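Local structure of 1-pyrroline-5-carboxylate dehydrogenase (Thermus thermophilus, 1UZB) at residues Glu117-Tyr122 against Gly216-Glu221; Arg111-Leu116 against Ala133-Ala138; His37-Leu40 against Glu45-Asp48; Glu77-Ala82 against Val232-Pro237. The protein probably catalyses the NAD-dependent oxidation of glutamate semialdehyde, the open-chain form of 1-pyrroline-5-carboxylate, to glutamate in proline breakdown. All blocks are in the same frame, centred on the assembly; numbering follows the deposited sequence.

Contact 1: residues Glu117-Tyr122 against Gly216-Glu221; sequences EATLVY and GAKVFE
T119 and K218 mark the nearest approach of two helical segments, 117-122 and 216-221, that meet in a buried contact, their CA atoms 9.0 Å apart. At that spacing the backbones do not meet, and two side chains that reach toward each other tip to tip make the contact alone. K218 crosses the gap with its chain extended beyond CG and gives a hydrogen bond from NZ to OG1 of T119, 2.7 Å long. With chi1 of T119 at -56°, OG1 stands anti to its own carbonyl carbon, placed to receive the ammonium while also bonding to O of E115 one turn back. The methyl CG2 of T119 lies alongside the lysine's aliphatic part, 4.1 Å from CD of K218. Helix 213-226 is the connecting helix of a beta-alpha-beta crossover between parallel strands 203-207 and 233-235, consistent with the Rossmann-like cofactor domain of aldehyde dehydrogenases; the lysine joins its side to helix 113-124. NZ also forms a salt bridge with E33 and a weak, long ion pair with E115. A leucine in place of K218 would probably leave OG1 of T119 without this donor and E33 without its salt-bridge mate.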
loop_
_atom_site.group_PDB
_atom_site.type_symbol
_atom_site.label_atom_id
_atom_site.label_comp_id
_atom_site.label_asym_id
_atom_site.label_seq_id
_atom_site.Cartn_x
_atom_site.Cartn_y
_atom_site.Cartn_z
ATOM N N GLU A 117 40.276 -10.823 -1.153
ATOM C CA GLU A 117 40.921 -9.531 -0.952
ATOM C C GLU A 117 42.428 -9.662 -1.169
ATOM O O GLU A 117 43.035 -8.847 -1.861
ATOM C CB GLU A 117 40.652 -9.010 0.463
ATOM C CG GLU A 117 39.182 -8.743 0.770
ATOM C CD GLU A 117 38.945 -8.418 2.230
ATOM O OE1 GLU A 117 39.883 -8.592 3.035
ATOM O OE2 GLU A 117 37.819 -7.996 2.576
ATOM N N ALA A 118 43.022 -10.700 -0.583
ATOM C CA ALA A 118 44.455 -10.938 -0.713
ATOM C C ALA A 118 44.843 -11.174 -2.167
ATOM O O ALA A 118 45.922 -10.769 -2.606
ATOM C CB ALA A 118 44.863 -12.134 0.137
ATOM N N THR A 119 43.963 -11.827 -2.918
ATOM C CA THR A 119 44.242 -12.100 -4.320
ATOM C C THR A 119 44.247 -10.783 -5.097
ATOM O O THR A 119 45.046 -10.601 -6.012
ATOM C CB THR A 119 43.214 -13.081 -4.921
ATOM O OG1 THR A 119 43.197 -14.282 -4.139
ATOM C CG2 THR A 119 43.591 -13.439 -6.351
ATOM N N LEU A 120 43.367 -9.859 -4.722
ATOM C CA LEU A 120 43.316 -8.550 -5.374
ATOM C C LEU A 120 44.584 -7.757 -5.069
ATOM O O LEU A 120 45.119 -7.059 -5.931
ATOM C CB LEU A 120 42.101 -7.754 -4.887
ATOM C CG LEU A 120 40.738 -8.186 -5.427
ATOM C CD1 LEU A 120 39.650 -7.411 -4.705
ATOM C CD2 LEU A 120 40.667 -7.938 -6.928
ATOM N N VAL A 121 45.046 -7.849 -3.827
ATOM C CA VAL A 121 46.257 -7.155 -3.414
ATOM C C VAL A 121 47.419 -7.561 -4.317
ATOM O O VAL A 121 48.119 -6.710 -4.870
ATOM C CB VAL A 121 46.610 -7.494 -1.942
ATOM C CG1 VAL A 121 47.995 -6.966 -1.598
ATOM C CG2 VAL A 121 45.567 -6.891 -1.005
ATOM N N TYR A 122 47.611 -8.867 -4.474
ATOM C CA TYR A 122 48.703 -9.381 -5.292
ATOM C C TYR A 122 48.520 -9.313 -6.801
ATOM O O TYR A 122 49.484 -9.029 -7.515
ATOM C CB TYR A 122 49.024 -10.827 -4.894
ATOM C CG TYR A 122 49.706 -10.944 -3.552
ATOM C CD1 TYR A 122 49.113 -11.644 -2.502
ATOM C CD2 TYR A 122 50.940 -10.333 -3.325
ATOM C CE1 TYR A 122 49.733 -11.732 -1.258
ATOM C CE2 TYR A 122 51.566 -10.414 -2.087
ATOM C CZ TYR A 122 50.956 -11.115 -1.061
ATOM O OH TYR A 122 51.575 -11.193 0.165
ATOM N N GLY A 216 39.295 -13.806 -11.240
ATOM C CA GLY A 216 38.075 -14.145 -11.950
ATOM C C GLY A 216 37.832 -15.642 -11.838
ATOM O O GLY A 216 36.694 -16.099 -11.692
ATOM N N ALA A 217 38.911 -16.415 -11.905
ATOM C CA ALA A 217 38.804 -17.861 -11.783
ATOM C C ALA A 217 38.300 -18.225 -10.387
ATOM O O ALA A 217 37.481 -19.127 -10.236
ATOM C CB ALA A 217 40.155 -18.514 -12.042
ATOM N N LYS A 218 38.784 -17.518 -9.367
ATOM C CA LYS A 218 38.351 -17.794 -8.003
ATOM C C LYS A 218 36.871 -17.479 -7.826
ATOM O O LYS A 218 36.179 -18.147 -7.056
ATOM C CB LYS A 218 39.200 -17.014 -6.994
ATOM C CG LYS A 218 40.639 -17.498 -6.932
ATOM C CD LYS A 218 41.400 -16.866 -5.778
ATOM C CE LYS A 218 42.808 -17.431 -5.678
ATOM N NZ LYS A 218 43.493 -16.972 -4.442
ATOM N N VAL A 219 36.376 -16.466 -8.533
ATOM C CA VAL A 219 34.957 -16.150 -8.447
ATOM C C VAL A 219 34.192 -17.321 -9.073
ATOM O O VAL A 219 33.142 -17.720 -8.572
ATOM C CB VAL A 219 34.628 -14.825 -9.180
ATOM C CG1 VAL A 219 33.118 -14.654 -9.311
ATOM C CG2 VAL A 219 35.223 -13.650 -8.402
ATOM N N PHE A 220 34.721 -17.893 -10.154
ATOM C CA PHE A 220 34.043 -19.025 -10.770
ATOM C C PHE A 220 34.075 -20.274 -9.901
ATOM O O PHE A 220 33.182 -21.117 -9.994
ATOM C CB PHE A 220 34.579 -19.312 -12.174
ATOM C CG PHE A 220 33.753 -18.674 -13.248
ATOM C CD1 PHE A 220 33.849 -17.308 -13.494
ATOM C CD2 PHE A 220 32.794 -19.412 -13.936
ATOM C CE1 PHE A 220 32.999 -16.684 -14.399
ATOM C CE2 PHE A 220 31.937 -18.798 -14.846
ATOM C CZ PHE A 220 32.038 -17.429 -15.078
ATOM N N GLU A 221 35.087 -20.397 -9.047
ATOM C CA GLU A 221 35.134 -21.537 -8.139
ATOM C C GLU A 221 33.902 -21.413 -7.243
ATOM O O GLU A 221 33.265 -22.405 -6.901
ATOM C CB GLU A 221 36.389 -21.506 -7.268
ATOM C CG GLU A 221 37.669 -21.922 -7.967
ATOM C CD GLU A 221 38.844 -21.964 -7.013
ATOM O OE1 GLU A 221 39.139 -20.922 -6.394
ATOM O OE2 GLU A 221 39.471 -23.034 -6.878
#

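Contact 2: residues Arg111-Leu116 against Ala133-Ala138; sequences RRKREL and ADVAEA
While L116 packs on V135, R112 turns the edge of its guanidinium to the carboxylate of E115, side-on, with one nitrogen to each oxygen. NH1 of R112 lies 2.7 Å from OE2 of E115, on the syn side of that oxygen, and the bond is fairly straight at 155°. NE of R112 reaches OE1 of E115 at 3.0 Å from above the carboxylate plane, 43° out of it, so the two groups are not coplanar. This salt bridge lies within the first turn of helix 113-124, where R112 is the N-cap residue, and NH1 has a further partner in E221 of helix 213-226. Across the contact the interaction is purely apolar. V135 points at helix 113-124 with its two methyls spread: CG1, anti to the backbone N (chi1 178°), lies 4.0 Å from CG of K113, while CG2 touches CB of L116 at 3.7 Å. K113 passes V135 with its aliphatic part, and its amine goes on to a salt bridge with E9. Because V135 also packs on E117 and L120, it sits as a knob in a hole of four residues, a local knobs-into-holes fit between the successive helices 113-124 and 128-149.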
loop_
_atom_site.group_PDB
_atom_site.type_symbol
_atom_site.label_atom_id
_atom_site.label_comp_id
_atom_site.label_asym_id
_atom_site.label_seq_id
_atom_site.Cartn_x
_atom_site.Cartn_y
_atom_site.Cartn_z
ATOM N N ARG A 111 32.353 -16.080 2.948
ATOM C CA ARG A 111 33.253 -16.926 3.727
ATOM C C ARG A 111 34.669 -16.982 3.153
ATOM O O ARG A 111 35.589 -17.453 3.819
ATOM C CB ARG A 111 32.671 -18.337 3.856
ATOM C CG ARG A 111 31.451 -18.383 4.759
ATOM C CD ARG A 111 30.652 -19.661 4.609
ATOM N NE ARG A 111 29.443 -19.605 5.425
ATOM C CZ ARG A 111 28.264 -20.093 5.054
ATOM N NH1 ARG A 111 28.124 -20.681 3.873
ATOM N NH2 ARG A 111 27.219 -19.975 5.862
ATOM N N ARG A 112 34.848 -16.502 1.923
ATOM C CA ARG A 112 36.165 -16.489 1.282
ATOM C C ARG A 112 36.657 -15.057 1.076
ATOM O O ARG A 112 37.555 -14.803 0.269
ATOM C CB ARG A 112 36.113 -17.207 -0.072
ATOM C CG ARG A 112 35.878 -18.706 0.031
ATOM C CD ARG A 112 35.916 -19.379 -1.335
ATOM N NE ARG A 112 37.216 -19.245 -1.987
ATOM C CZ ARG A 112 37.539 -19.829 -3.139
ATOM N NH1 ARG A 112 38.744 -19.654 -3.664
ATOM N NH2 ARG A 112 36.654 -20.591 -3.766
ATOM N N LYS A 113 36.073 -14.131 1.828
ATOM C CA LYS A 113 36.401 -12.714 1.721
ATOM C C LYS A 113 37.886 -12.363 1.815
ATOM O O LYS A 113 38.423 -11.700 0.923
ATOM C CB LYS A 113 35.609 -11.932 2.775
ATOM C CG LYS A 113 35.750 -10.421 2.693
ATOM C CD LYS A 113 34.524 -9.718 3.272
ATOM C CE LYS A 113 34.213 -10.164 4.690
ATOM N NZ LYS A 113 33.096 -9.367 5.263
ATOM N N ARG A 114 38.557 -12.803 2.878
ATOM C CA ARG A 114 39.971 -12.486 3.046
ATOM C C ARG A 114 40.834 -13.023 1.901
ATOM O O ARG A 114 41.761 -12.349 1.439
ATOM C CB ARG A 114 40.476 -13.025 4.388
ATOM C CG ARG A 114 39.859 -12.356 5.622
ATOM C CD ARG A 114 40.345 -10.915 5.809
ATOM N NE ARG A 114 39.410 -9.914 5.294
ATOM C CZ ARG A 114 38.277 -9.562 5.896
ATOM N NH1 ARG A 114 37.924 -10.128 7.043
ATOM N NH2 ARG A 114 37.497 -8.634 5.356
ATOM N N GLU A 115 40.526 -14.232 1.444
ATOM C CA GLU A 115 41.264 -14.842 0.343
ATOM C C GLU A 115 41.115 -14.007 -0.931
ATOM O O GLU A 115 42.092 -13.749 -1.634
ATOM C CB GLU A 115 40.744 -16.254 0.077
ATOM C CG GLU A 115 41.542 -17.020 -0.963
ATOM C CD GLU A 115 40.791 -18.218 -1.511
ATOM O OE1 GLU A 115 39.926 -18.764 -0.793
ATOM O OE2 GLU A 115 41.070 -18.617 -2.661
ATOM N N LEU A 116 39.885 -13.600 -1.233
ATOM C CA LEU A 116 39.634 -12.800 -2.427
ATOM C C LEU A 116 40.319 -11.436 -2.333
ATOM O O LEU A 116 40.887 -10.956 -3.311
ATOM C CB LEU A 116 38.126 -12.637 -2.645
ATOM C CG LEU A 116 37.404 -13.927 -3.056
ATOM C CD1 LEU A 116 35.904 -13.699 -3.053
ATOM C CD2 LEU A 116 37.881 -14.374 -4.433
ATOM N N ALA A 133 36.903 -3.250 -0.053
ATOM C CA ALA A 133 35.753 -2.562 -0.633
ATOM C C ALA A 133 35.283 -3.261 -1.906
ATOM O O ALA A 133 34.085 -3.352 -2.167
ATOM C CB ALA A 133 36.108 -1.107 -0.934
ATOM N N ASP A 134 36.239 -3.753 -2.688
ATOM C CA ASP A 134 35.965 -4.441 -3.948
ATOM C C ASP A 134 35.143 -5.707 -3.678
ATOM O O ASP A 134 34.064 -5.893 -4.242
ATOM C CB ASP A 134 37.304 -4.789 -4.622
ATOM C CG ASP A 134 37.155 -5.269 -6.058
ATOM O OD1 ASP A 134 36.254 -6.084 -6.338
ATOM O OD2 ASP A 134 37.974 -4.846 -6.905
ATOM N N VAL A 135 35.644 -6.572 -2.803
ATOM C CA VAL A 135 34.935 -7.807 -2.491
ATOM C C VAL A 135 33.577 -7.532 -1.839
ATOM O O VAL A 135 32.592 -8.226 -2.122
ATOM C CB VAL A 135 35.787 -8.711 -1.577
ATOM C CG1 VAL A 135 35.018 -9.977 -1.231
ATOM C CG2 VAL A 135 37.094 -9.073 -2.288
ATOM N N ALA A 136 33.519 -6.526 -0.970
ATOM C CA ALA A 136 32.266 -6.174 -0.309
ATOM C C ALA A 136 31.218 -5.773 -1.347
ATOM O O ALA A 136 30.047 -6.132 -1.228
ATOM C CB ALA A 136 32.498 -5.037 0.676
ATOM N N GLU A 137 31.643 -5.031 -2.368
ATOM C CA GLU A 137 30.739 -4.598 -3.429
ATOM C C GLU A 137 30.232 -5.804 -4.226
ATOM O O GLU A 137 29.075 -5.835 -4.630
ATOM C CB GLU A 137 31.447 -3.615 -4.365
ATOM C CG GLU A 137 30.541 -3.014 -5.431
ATOM C CD GLU A 137 31.281 -2.089 -6.377
ATOM O OE1 GLU A 137 32.105 -1.283 -5.902
ATOM O OE2 GLU A 137 31.029 -2.157 -7.597
ATOM N N ALA A 138 31.102 -6.784 -4.461
ATOM C CA ALA A 138 30.715 -7.990 -5.196
ATOM C C ALA A 138 29.607 -8.722 -4.435
ATOM O O ALA A 138 28.612 -9.144 -5.020
ATOM C CB ALA A 138 31.924 -8.909 -5.371
#

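Contact 3: residues His37-Leu40 against Glu45-Asp48; sequences HYPL and EWVD
L40 and V47 form an antiparallel hydrogen-bonded pair: N of L40 to O of V47 and N of V47 to O of L40 are both 2.8 Å. A CA-H...O contact adds to this pair, CA of W46 lying 3.1 Å from O of L40. The side-chain hydrogen bond runs from NE2 of H37 to OD1 of D48, 2.8 Å and nearly straight at 169°. D48 lies at the edge of the imidazole, the acceptor practically in the ring plane, while the carboxylate is turned 34° from it. ND1 bonds to T67, so both ring nitrogens are used and the rotation of the ring is fixed. Were H37 a phenylalanine, D48 would probably lose this N-H and T67 its partner on the ring. Among the apolar contacts, P39 crosses the indole of W46 at about a right angle, its CD 4.0 Å from CE3 of W46. The polar O of P39, by contrast, faces the indole edge, 3.4 Å from CE3 of W46, and is buried with no polar partner in the model. Together these pairs form one end of the beta hairpin of strands 36-42 and 45-47, at the margin of a four-stranded mixed sheet.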
loop_
_atom_site.group_PDB
_atom_site.type_symbol
_atom_site.label_atom_id
_atom_site.label_comp_id
_atom_site.label_asym_id
_atom_site.label_seq_id
_atom_site.Cartn_x
_atom_site.Cartn_y
_atom_site.Cartn_z
ATOM N N HIS A 37 47.622 -22.974 -11.528
ATOM C CA HIS A 37 47.022 -22.900 -12.857
ATOM C C HIS A 37 45.506 -23.047 -12.802
ATOM O O HIS A 37 44.991 -23.983 -12.193
ATOM C CB HIS A 37 47.591 -23.995 -13.759
ATOM C CG HIS A 37 47.088 -23.931 -15.165
ATOM N ND1 HIS A 37 47.443 -22.925 -16.037
ATOM C CD2 HIS A 37 46.234 -24.733 -15.846
ATOM C CE1 HIS A 37 46.833 -23.111 -17.194
ATOM N NE2 HIS A 37 46.094 -24.201 -17.104
ATOM N N TYR A 38 44.796 -22.127 -13.450
ATOM C CA TYR A 38 43.336 -22.166 -13.468
ATOM C C TYR A 38 42.822 -22.349 -14.895
ATOM O O TYR A 38 43.111 -21.544 -15.775
ATOM C CB TYR A 38 42.757 -20.869 -12.889
ATOM C CG TYR A 38 43.321 -20.468 -11.540
ATOM C CD1 TYR A 38 44.588 -19.894 -11.435
ATOM C CD2 TYR A 38 42.587 -20.662 -10.371
ATOM C CE1 TYR A 38 45.111 -19.523 -10.195
ATOM C CE2 TYR A 38 43.101 -20.296 -9.127
ATOM C CZ TYR A 38 44.360 -19.728 -9.048
ATOM O OH TYR A 38 44.862 -19.365 -7.818
ATOM N N PRO A 39 42.049 -23.417 -15.141
ATOM C CA PRO A 39 41.518 -23.661 -16.487
ATOM C C PRO A 39 40.314 -22.776 -16.816
ATOM O O PRO A 39 39.926 -21.910 -16.028
ATOM C CB PRO A 39 41.119 -25.136 -16.444
ATOM C CG PRO A 39 41.943 -25.708 -15.312
ATOM C CD PRO A 39 41.877 -24.609 -14.296
ATOM N N LEU A 40 39.746 -22.989 -17.998
ATOM C CA LEU A 40 38.550 -22.268 -18.415
ATOM C C LEU A 40 37.406 -22.997 -17.708
ATOM O O LEU A 40 37.601 -24.087 -17.178
ATOM C CB LEU A 40 38.337 -22.396 -19.929
ATOM C CG LEU A 40 39.492 -22.091 -20.891
ATOM C CD1 LEU A 40 39.059 -22.371 -22.330
ATOM C CD2 LEU A 40 39.914 -20.641 -20.737
ATOM N N GLU A 45 32.155 -27.503 -16.174
ATOM C CA GLU A 45 33.416 -28.175 -15.881
ATOM C C GLU A 45 34.629 -27.333 -16.250
ATOM O O GLU A 45 34.567 -26.486 -17.143
ATOM C CB GLU A 45 33.487 -29.512 -16.624
ATOM C CG GLU A 45 33.348 -29.391 -18.133
ATOM C CD GLU A 45 33.514 -30.721 -18.851
ATOM O OE1 GLU A 45 33.311 -30.759 -20.082
ATOM O OE2 GLU A 45 33.852 -31.725 -18.186
ATOM N N TRP A 46 35.733 -27.565 -15.548
ATOM C CA TRP A 46 36.965 -26.845 -15.832
ATOM C C TRP A 46 37.623 -27.515 -17.032
ATOM O O TRP A 46 37.845 -28.728 -17.036
ATOM C CB TRP A 46 37.895 -26.878 -14.618
ATOM C CG TRP A 46 37.340 -26.133 -13.439
ATOM C CD1 TRP A 46 36.624 -26.654 -12.399
ATOM C CD2 TRP A 46 37.423 -24.722 -13.204
ATOM N NE1 TRP A 46 36.254 -25.653 -11.531
ATOM C CE2 TRP A 46 36.731 -24.459 -12.002
ATOM C CE3 TRP A 46 38.013 -23.654 -13.895
ATOM C CZ2 TRP A 46 36.612 -23.168 -11.474
ATOM C CZ3 TRP A 46 37.895 -22.368 -13.368
ATOM C CH2 TRP A 46 37.198 -22.141 -12.167
ATOM N N VAL A 47 37.918 -26.720 -18.055
ATOM C CA VAL A 47 38.522 -27.217 -19.284
ATOM C C VAL A 47 39.842 -26.503 -19.540
ATOM O O VAL A 47 39.885 -25.275 -19.620
ATOM C CB VAL A 47 37.584 -26.975 -20.489
ATOM C CG1 VAL A 47 38.156 -27.622 -21.741
ATOM C CG2 VAL A 47 36.197 -27.519 -20.185
ATOM N N ASP A 48 40.917 -27.272 -19.677
ATOM C CA ASP A 48 42.232 -26.696 -19.913
ATOM C C ASP A 48 42.515 -26.557 -21.405
ATOM O O ASP A 48 41.798 -27.110 -22.240
ATOM C CB ASP A 48 43.309 -27.573 -19.270
ATOM C CG ASP A 48 44.479 -26.768 -18.739
ATOM O OD1 ASP A 48 44.598 -25.573 -19.086
ATOM O OD2 ASP A 48 45.284 -27.336 -17.973
#

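Contact 4: residues Glu77-Ala82 against Val232-Pro237; sequences EAALEA and VVNFLP
A79 and L236 make the clearest apolar contact between helix 73-90 and the strand segment: CB of the alanine touches CD1 of the leucine at 3.8 Å. L236 turns toward the helix with CG anti to its carbonyl carbon (chi1 -64°), which brings CD1 against A79, and it also packs on A76. N234 sits on the same side of the strand, its CB 4.2 Å from CB of A79. The amide end of N234 rests near A82, with OD1 at 4.3 Å from CB of that residue. The alanines thus offer the strand a low, smooth helix surface, and the CA atoms of A79 and N234 come within 6.4 Å.

Polar bonds do not cross the contact: ND2 of N234 stays 4.0 Å from O of A79. The amide is satisfied elsewhere: ND2 by O of G231 and O of V204, OD1 by N of G43 in the hairpin turn. Those bonds fix which way round the buried amide lies.

F235 points away from the helix, and CD of P237 lies over one face of its ring, toward the rim. Strand 233-235 runs parallel to 203-207. Helix 73-90 covers one side of it, while V233 and F235 face helices 188-199 and 213-226 on the other.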
loop_
_atom_site.group_PDB
_atom_site.type_symbol
_atom_site.label_atom_id
_atom_site.label_comp_id
_atom_site.label_asym_id
_atom_site.label_seq_id
_atom_site.Cartn_x
_atom_site.Cartn_y
_atom_site.Cartn_z
ATOM N N GLU A 77 32.972 -20.738 -29.046
ATOM C CA GLU A 77 31.823 -21.361 -29.693
ATOM C C GLU A 77 31.242 -22.441 -28.783
ATOM O O GLU A 77 30.025 -22.582 -28.670
ATOM C CB GLU A 77 32.234 -21.972 -31.035
ATOM C CG GLU A 77 31.077 -22.469 -31.897
ATOM C CD GLU A 77 30.083 -21.374 -32.244
ATOM O OE1 GLU A 77 30.517 -20.235 -32.512
ATOM O OE2 GLU A 77 28.866 -21.657 -32.262
ATOM N N ALA A 78 32.119 -23.201 -28.134
ATOM C CA ALA A 78 31.683 -24.257 -27.226
ATOM C C ALA A 78 30.922 -23.659 -26.048
ATOM O O ALA A 78 29.911 -24.201 -25.609
ATOM C CB ALA A 78 32.884 -25.048 -26.721
ATOM N N ALA A 79 31.422 -22.541 -25.537
ATOM C CA ALA A 79 30.779 -21.873 -24.415
ATOM C C ALA A 79 29.416 -21.334 -24.836
ATOM O O ALA A 79 28.452 -21.410 -24.075
ATOM C CB ALA A 79 31.660 -20.742 -23.907
ATOM N N LEU A 80 29.332 -20.801 -26.050
ATOM C CA LEU A 80 28.067 -20.261 -26.534
ATOM C C LEU A 80 27.046 -21.381 -26.696
ATOM O O LEU A 80 25.872 -21.210 -26.372
ATOM C CB LEU A 80 28.276 -19.521 -27.859
ATOM C CG LEU A 80 27.096 -18.718 -28.417
ATOM C CD1 LEU A 80 26.561 -17.759 -27.363
ATOM C CD2 LEU A 80 27.553 -17.955 -29.655
ATOM N N GLU A 81 27.489 -22.531 -27.193
ATOM C CA GLU A 81 26.586 -23.664 -27.357
ATOM C C GLU A 81 26.073 -24.113 -25.992
ATOM O O GLU A 81 24.882 -24.385 -25.821
ATOM C CB GLU A 81 27.301 -24.828 -28.049
ATOM C CG GLU A 81 27.537 -24.626 -29.536
ATOM C CD GLU A 81 26.243 -24.609 -30.328
ATOM O OE1 GLU A 81 25.487 -25.601 -30.250
ATOM O OE2 GLU A 81 25.983 -23.609 -31.030
ATOM N N ALA A 82 26.975 -24.187 -25.017
ATOM C CA ALA A 82 26.599 -24.601 -23.672
ATOM C C ALA A 82 25.640 -23.599 -23.036
ATOM O O ALA A 82 24.688 -23.985 -22.357
ATOM C CB ALA A 82 27.841 -24.756 -22.801
ATOM N N VAL A 232 25.189 -22.173 -17.464
ATOM C CA VAL A 232 24.601 -20.904 -17.042
ATOM C C VAL A 232 25.649 -19.790 -16.967
ATOM O O VAL A 232 25.385 -18.663 -17.385
ATOM C CB VAL A 232 23.850 -21.075 -15.703
ATOM C CG1 VAL A 232 23.339 -19.735 -15.204
ATOM C CG2 VAL A 232 22.676 -22.025 -15.907
ATOM N N VAL A 233 26.830 -20.105 -16.440
ATOM C CA VAL A 233 27.936 -19.147 -16.382
ATOM C C VAL A 233 29.187 -19.843 -16.911
ATOM O O VAL A 233 29.476 -20.995 -16.550
ATOM C CB VAL A 233 28.206 -18.607 -14.949
ATOM C CG1 VAL A 233 27.068 -17.680 -14.520
ATOM C CG2 VAL A 233 28.386 -19.752 -13.969
ATOM N N ASN A 234 29.922 -19.140 -17.768
ATOM C CA ASN A 234 31.123 -19.684 -18.389
ATOM C C ASN A 234 32.258 -18.668 -18.293
ATOM O O ASN A 234 32.048 -17.461 -18.447
ATOM C CB ASN A 234 30.808 -20.045 -19.842
ATOM C CG ASN A 234 29.597 -20.965 -19.955
ATOM O OD1 ASN A 234 29.706 -22.188 -19.827
ATOM N ND2 ASN A 234 28.428 -20.372 -20.164
ATOM N N PHE A 235 33.458 -19.181 -18.039
ATOM C CA PHE A 235 34.670 -18.389 -17.837
ATOM C C PHE A 235 35.656 -18.561 -18.990
ATOM O O PHE A 235 36.202 -19.651 -19.183
ATOM C CB PHE A 235 35.292 -18.853 -16.514
ATOM C CG PHE A 235 36.564 -18.152 -16.135
ATOM C CD1 PHE A 235 37.731 -18.885 -15.945
ATOM C CD2 PHE A 235 36.588 -16.783 -15.896
ATOM C CE1 PHE A 235 38.900 -18.271 -15.518
ATOM C CE2 PHE A 235 37.756 -16.157 -15.467
ATOM C CZ PHE A 235 38.914 -16.906 -15.277
ATOM N N LEU A 236 35.894 -17.483 -19.738
ATOM C CA LEU A 236 36.790 -17.523 -20.888
ATOM C C LEU A 236 37.926 -16.508 -20.923
ATOM O O LEU A 236 37.888 -15.541 -21.692
ATOM C CB LEU A 236 35.990 -17.387 -22.189
ATOM C CG LEU A 236 34.994 -18.486 -22.568
ATOM C CD1 LEU A 236 34.458 -18.220 -23.969
ATOM C CD2 LEU A 236 35.675 -19.846 -22.522
ATOM N N PRO A 237 38.950 -16.701 -20.082
ATOM C CA PRO A 237 40.073 -15.759 -20.097
ATOM C C PRO A 237 40.748 -15.854 -21.467
ATOM O O PRO A 237 40.813 -16.937 -22.056
ATOM C CB PRO A 237 40.967 -16.265 -18.963
ATOM C CG PRO A 237 40.629 -17.740 -18.879
ATOM C CD PRO A 237 39.132 -17.735 -19.050
#

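From the N terminus, contact 3 closes first, a hairpin turn only a few residues long. Contact 4 then opens on helix 73-90 and closes some 150 residues later on strand 233-235; contacts 1 and 2 both fall within that span. These two cross: 111-116 and 117-122 follow one another into and along helix 113-124, but the first finds its partner on helix 128-149 and the second on helix 213-226. Packing of L120 on D134 joins contacts 1 and 2 directly. F220 packs on F235 and W46, linking contact 1 to contacts 4 and 3, while L40 packs against P237, joining the hairpin to the loop after strand 233-235.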